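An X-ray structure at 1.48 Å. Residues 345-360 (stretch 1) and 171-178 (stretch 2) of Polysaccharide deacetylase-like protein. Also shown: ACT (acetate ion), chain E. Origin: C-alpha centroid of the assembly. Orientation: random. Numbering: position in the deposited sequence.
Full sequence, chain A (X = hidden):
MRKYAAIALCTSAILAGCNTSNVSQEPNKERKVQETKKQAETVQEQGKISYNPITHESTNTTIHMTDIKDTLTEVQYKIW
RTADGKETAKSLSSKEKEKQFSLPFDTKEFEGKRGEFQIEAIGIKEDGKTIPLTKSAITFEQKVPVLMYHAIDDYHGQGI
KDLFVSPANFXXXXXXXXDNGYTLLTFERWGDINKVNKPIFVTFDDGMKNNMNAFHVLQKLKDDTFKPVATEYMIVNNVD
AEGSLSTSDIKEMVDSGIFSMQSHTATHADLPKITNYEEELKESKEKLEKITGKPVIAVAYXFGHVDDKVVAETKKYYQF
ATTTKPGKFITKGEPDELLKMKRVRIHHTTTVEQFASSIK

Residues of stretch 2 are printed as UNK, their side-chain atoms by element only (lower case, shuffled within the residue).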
# COMPACT_ATOMS: atom_id res chain seq x y z
N ARG A 345 -6.50 -3.05 -13.34
CA ARG A 345 -6.86 -4.35 -13.90
C ARG A 345 -5.77 -4.88 -14.81
O ARG A 345 -5.32 -4.18 -15.71
CB ARG A 345 -8.17 -4.22 -14.68
CG ARG A 345 -8.61 -5.49 -15.38
CD ARG A 345 -9.92 -5.28 -16.14
NE ARG A 345 -11.07 -5.06 -15.26
CZ ARG A 345 -11.77 -6.02 -14.68
NH1 ARG A 345 -11.42 -7.30 -14.85
NH2 ARG A 345 -12.81 -5.72 -13.91
N ILE A 346 -5.32 -6.11 -14.56
CA ILE A 346 -4.43 -6.78 -15.50
C ILE A 346 -5.24 -7.73 -16.39
O ILE A 346 -6.10 -8.46 -15.91
CB ILE A 346 -3.30 -7.54 -14.79
CG1 ILE A 346 -2.53 -6.59 -13.85
CG2 ILE A 346 -2.36 -8.18 -15.82
CD1 ILE A 346 -2.08 -5.28 -14.50
N HIS A 347 -4.97 -7.68 -17.70
CA HIS A 347 -5.73 -8.45 -18.68
C HIS A 347 -4.93 -9.63 -19.22
O HIS A 347 -3.70 -9.64 -19.17
CB HIS A 347 -6.07 -7.56 -19.88
CG HIS A 347 -6.90 -6.37 -19.54
ND1 HIS A 347 -8.28 -6.39 -19.57
CD2 HIS A 347 -6.55 -5.11 -19.18
CE1 HIS A 347 -8.74 -5.20 -19.25
NE2 HIS A 347 -7.72 -4.40 -19.00
N HIS A 348 -5.64 -10.60 -19.79
CA HIS A 348 -5.01 -11.70 -20.51
C HIS A 348 -3.97 -11.21 -21.51
O HIS A 348 -2.92 -11.84 -21.69
CB HIS A 348 -6.09 -12.50 -21.25
CG HIS A 348 -5.54 -13.64 -22.06
ND1 HIS A 348 -5.08 -14.81 -21.49
CD2 HIS A 348 -5.39 -13.79 -23.40
CE1 HIS A 348 -4.67 -15.63 -22.45
NE2 HIS A 348 -4.84 -15.03 -23.62
N THR A 349 -4.26 -10.10 -22.17
CA THR A 349 -3.40 -9.57 -23.23
C THR A 349 -2.32 -8.58 -22.76
O THR A 349 -1.52 -8.12 -23.57
CB THR A 349 -4.23 -8.83 -24.30
OG1 THR A 349 -4.95 -7.76 -23.68
CG2 THR A 349 -5.22 -9.78 -24.97
N THR A 350 -2.31 -8.26 -21.47
CA THR A 350 -1.38 -7.26 -20.94
C THR A 350 0.07 -7.70 -21.11
O THR A 350 0.43 -8.79 -20.71
CB THR A 350 -1.66 -6.99 -19.46
OG1 THR A 350 -2.97 -6.42 -19.32
CG2 THR A 350 -0.63 -6.02 -18.88
N THR A 351 0.88 -6.84 -21.73
CA THR A 351 2.32 -7.08 -21.89
C THR A 351 3.05 -6.51 -20.68
O THR A 351 2.46 -5.77 -19.88
CB THR A 351 2.87 -6.38 -23.14
OG1 THR A 351 2.81 -4.95 -22.96
CG2 THR A 351 2.07 -6.77 -24.38
N VAL A 352 4.34 -6.80 -20.56
CA VAL A 352 5.10 -6.23 -19.45
C VAL A 352 5.19 -4.71 -19.58
O VAL A 352 5.16 -3.98 -18.59
CB VAL A 352 6.49 -6.87 -19.32
CG1 VAL A 352 7.28 -6.21 -18.19
CG2 VAL A 352 6.34 -8.34 -19.02
N GLU A 353 5.29 -4.22 -20.82
CA GLU A 353 5.33 -2.79 -21.08
C GLU A 353 4.02 -2.11 -20.64
O GLU A 353 4.04 -1.05 -20.02
CB GLU A 353 5.59 -2.53 -22.57
CG GLU A 353 6.99 -2.96 -23.05
CD GLU A 353 7.18 -4.48 -23.20
OE1 GLU A 353 6.20 -5.24 -23.41
OE2 GLU A 353 8.35 -4.91 -23.14
N GLN A 354 2.89 -2.73 -20.97
CA GLN A 354 1.60 -2.18 -20.55
C GLN A 354 1.44 -2.23 -19.04
O GLN A 354 0.93 -1.29 -18.42
CB GLN A 354 0.46 -2.94 -21.24
CG GLN A 354 0.32 -2.60 -22.70
CD GLN A 354 -0.67 -3.49 -23.42
OE1 GLN A 354 -0.75 -4.69 -23.15
NE2 GLN A 354 -1.42 -2.91 -24.35
N PHE A 355 1.89 -3.33 -18.45
CA PHE A 355 1.91 -3.51 -17.00
C PHE A 355 2.71 -2.37 -16.35
O PHE A 355 2.21 -1.67 -15.45
CB PHE A 355 2.56 -4.88 -16.69
CG PHE A 355 2.75 -5.17 -15.22
CD1 PHE A 355 1.71 -5.66 -14.45
CD2 PHE A 355 4.00 -5.00 -14.63
CE1 PHE A 355 1.90 -5.96 -13.10
CE2 PHE A 355 4.19 -5.30 -13.28
CZ PHE A 355 3.14 -5.77 -12.53
N ALA A 356 3.93 -2.17 -16.83
CA ALA A 356 4.80 -1.12 -16.31
C ALA A 356 4.16 0.27 -16.42
O ALA A 356 4.20 1.04 -15.48
CB ALA A 356 6.13 -1.15 -17.04
N SER A 357 3.58 0.58 -17.58
CA SER A 357 2.96 1.89 -17.76
C SER A 357 1.81 2.14 -16.79
O SER A 357 1.58 3.28 -16.38
CB SER A 357 2.45 2.04 -19.19
OG SER A 357 3.53 2.13 -20.08
N SER A 358 1.11 1.07 -16.42
CA SER A 358 -0.10 1.17 -15.60
C SER A 358 0.22 1.35 -14.12
O SER A 358 -0.66 1.74 -13.35
CB SER A 358 -0.99 -0.06 -15.80
OG SER A 358 -0.49 -1.19 -15.09
N ILE A 359 1.46 1.06 -13.73
CA ILE A 359 1.83 1.18 -12.31
C ILE A 359 2.88 2.25 -11.99
O ILE A 359 2.98 2.68 -10.84
CB ILE A 359 2.36 -0.16 -11.75
CG1 ILE A 359 3.68 -0.54 -12.44
CG2 ILE A 359 1.31 -1.25 -11.88
CD1 ILE A 359 4.31 -1.82 -11.90
N LYS A 360 3.66 2.67 -12.97
CA LYS A 360 4.82 3.51 -12.70
C LYS A 360 4.44 4.97 -12.42
O LYS A 360 3.35 5.43 -12.74
CB LYS A 360 5.85 3.43 -13.83
CG LYS A 360 5.44 4.11 -15.11
CD LYS A 360 6.52 3.95 -16.17
CE LYS A 360 6.19 4.74 -17.43
NZ LYS A 360 7.18 4.46 -18.51
OXT LYS A 360 5.23 5.71 -11.83
N UNK A 171 4.73 -14.37 -14.06
CA UNK A 171 6.11 -14.35 -13.59
C UNK A 171 6.87 -13.15 -14.15
O UNK A 171 7.65 -12.53 -13.44
c UNK A 171 6.82 -15.66 -13.92
c UNK A 171 8.89 -17.07 -13.48
o UNK A 171 10.14 -17.13 -13.49
c UNK A 171 8.26 -15.70 -13.40
o UNK A 171 8.16 -18.08 -13.54
N UNK A 172 6.64 -12.84 -15.43
CA UNK A 172 7.35 -11.74 -16.07
C UNK A 172 6.96 -10.41 -15.42
O UNK A 172 7.80 -9.52 -15.25
c UNK A 172 7.08 -11.71 -17.57
N UNK A 173 5.69 -10.29 -15.06
CA UNK A 173 5.18 -9.09 -14.39
C UNK A 173 5.77 -8.95 -12.99
O UNK A 173 6.22 -7.86 -12.59
n UNK A 173 1.21 -9.66 -17.13
c UNK A 173 3.07 -8.92 -15.77
c UNK A 173 3.66 -9.11 -14.37
c UNK A 173 1.64 -9.43 -15.90
o UNK A 173 0.94 -9.62 -14.91
N UNK A 174 5.78 -10.04 -12.24
CA UNK A 174 6.37 -10.02 -10.90
C UNK A 174 7.88 -9.77 -10.97
O UNK A 174 8.44 -9.08 -10.11
c UNK A 174 4.57 -11.51 -9.88
s UNK A 174 3.78 -10.23 -8.85
c UNK A 174 6.05 -11.30 -10.15
c UNK A 174 2.97 -9.23 -10.10
N UNK A 175 8.53 -10.31 -11.99
CA UNK A 175 9.96 -10.09 -12.16
C UNK A 175 10.23 -8.61 -12.44
O UNK A 175 11.25 -8.07 -12.00
n UNK A 175 14.61 -10.52 -15.17
c UNK A 175 10.52 -10.95 -13.31
c UNK A 175 12.02 -10.83 -13.49
c UNK A 175 14.05 -11.79 -14.66
c UNK A 175 12.52 -11.77 -14.57
N UNK A 176 9.31 -7.96 -13.15
CA UNK A 176 9.43 -6.52 -13.36
C UNK A 176 9.42 -5.78 -12.02
O UNK A 176 10.22 -4.88 -11.80
c UNK A 176 8.76 -1.76 -14.96
c UNK A 176 8.34 -5.99 -14.31
c UNK A 176 7.87 -3.59 -13.72
c UNK A 176 9.39 -2.65 -15.82
o UNK A 176 8.90 -0.40 -15.16
c UNK A 176 8.01 -2.22 -13.91
c UNK A 176 8.48 -4.50 -14.56
c UNK A 176 9.24 -4.02 -15.61
N UNK A 177 8.51 -6.17 -11.13
CA UNK A 177 8.46 -5.56 -9.81
C UNK A 177 9.78 -5.78 -9.06
O UNK A 177 10.33 -4.87 -8.42
c UNK A 177 5.91 -5.87 -9.62
c UNK A 177 4.82 -6.38 -8.68
c UNK A 177 5.71 -4.39 -9.90
c UNK A 177 7.28 -6.11 -9.01
N UNK A 178 10.28 -7.01 -9.13
CA UNK A 178 11.52 -7.39 -8.46
C UNK A 178 12.71 -6.59 -8.97
O UNK A 178 13.53 -6.11 -8.19
c UNK A 178 13.20 -10.91 -8.14
c UNK A 178 11.80 -8.89 -8.64
n UNK A 178 14.59 -12.91 -7.57
c UNK A 178 13.08 -9.40 -8.00
c UNK A 178 14.49 -11.42 -7.50
C ACT E . 9.48 1.91 -12.59
O ACT E . 8.60 1.07 -12.86
OXT ACT E . 9.36 2.48 -11.49
CH3 ACT E . 10.60 2.21 -13.54
O HOH W 1 2.80 -9.84 -19.64
O HOH W 2 -0.96 -10.62 -19.09

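Position 171 carries three carbons in a row, the third holding two oxygens. That is a carboxylate on a two-carbon spacer, reaching nothing on stretch 1, and the residue is Glu 171. Its acid is hydrogen-bonded elsewhere in the structure.

Position 172 has a single side-chain carbon. It sits 3.7 Å from Val 352 CG2, measured from its CB, so two small apolar groups meet where the helix of stretch 1 begins. One carbon means Ala 172.

Position 173 shows three carbons, the third bearing one oxygen and one nitrogen. Its aliphatic part and its polar end do different work. CB lies 3.7 Å from the centroid of the ring of Phe 355, 7° off the ring normal, a CH-pi contact over the face, while the side-chain oxygen comes 3.7 Å from Ile 346 CG2. Two carbons before a terminal amide give Gln 173. Its NE2 donates to the O of water 1 at 3.0 Å and to that of water 2 at 3.1 Å; both water oxygens lie 2.8 Å from Thr 350 O, to which water 1 donates. Meanwhile OE1 is satisfied elsewhere in the structure.

Position 174 is an unbranched chain of two carbons, a sulfur and a carbon. Its CA-to-CB bond points away from stretch 1, yet the chain bends back until its last carbon lies 4.2 Å from Phe 355 CZ. A sulfur within an unbranched chain makes it Met 174.

Position 175 has four carbons in a row ending in nitrogen. It is exposed and touches nothing on stretch 1: Lys 175.

Position 176 has one carbon leading to a six-carbon ring that bears an oxygen. Its CA-to-CB bond points toward stretch 1, and its side chain sits as a knob among Val 352, Phe 355, Ala 356 and Ile 359. The tightest of these approaches, 3.4 Å, is from the oxygen-bearing ring carbon to Ala 356 CB, where a one-carbon side chain lets the ring come close to the opposing helix. A ring with a hydroxyl is Tyr 176. At the rim of the ring, OH donates to acetate O at 2.7 Å; the ion probably comes from the crystallisation liquor.

Position 177 has four carbons forking at the second. One branch carbon lies 3.5 Å from Ile 359 CD1 and 3.8 Å from Phe 355 CE2, at the edge of that ring. The fork identifies Leu 177.

Position 178 again shows four carbons ending in nitrogen, far from stretch 1: Lys 178.

The contact works by exchange of knobs. The side chain of Tyr 176 fits among four residues on the helix of stretch 1, while Phe 355 enters a hole formed by Gln 173, Met 174, Tyr 176 and Leu 177. The helices cross at -46°, with axes 9.9 Å apart at closest approach. No direct hydrogen bond joins the stretches; apolar packing is extended by water-mediated links at the loop before Val 352. That helix is capped from within its own stretch, Gln 354 N donating to Thr 351 OG1 at 3.0 Å. The rule to read here is aromatic knobs from both sides, an alanine close against one ring, and an amide side chain whose carbons pack while its nitrogen binds water.

Stretch 2, residues 171-178: EAQMKYLK
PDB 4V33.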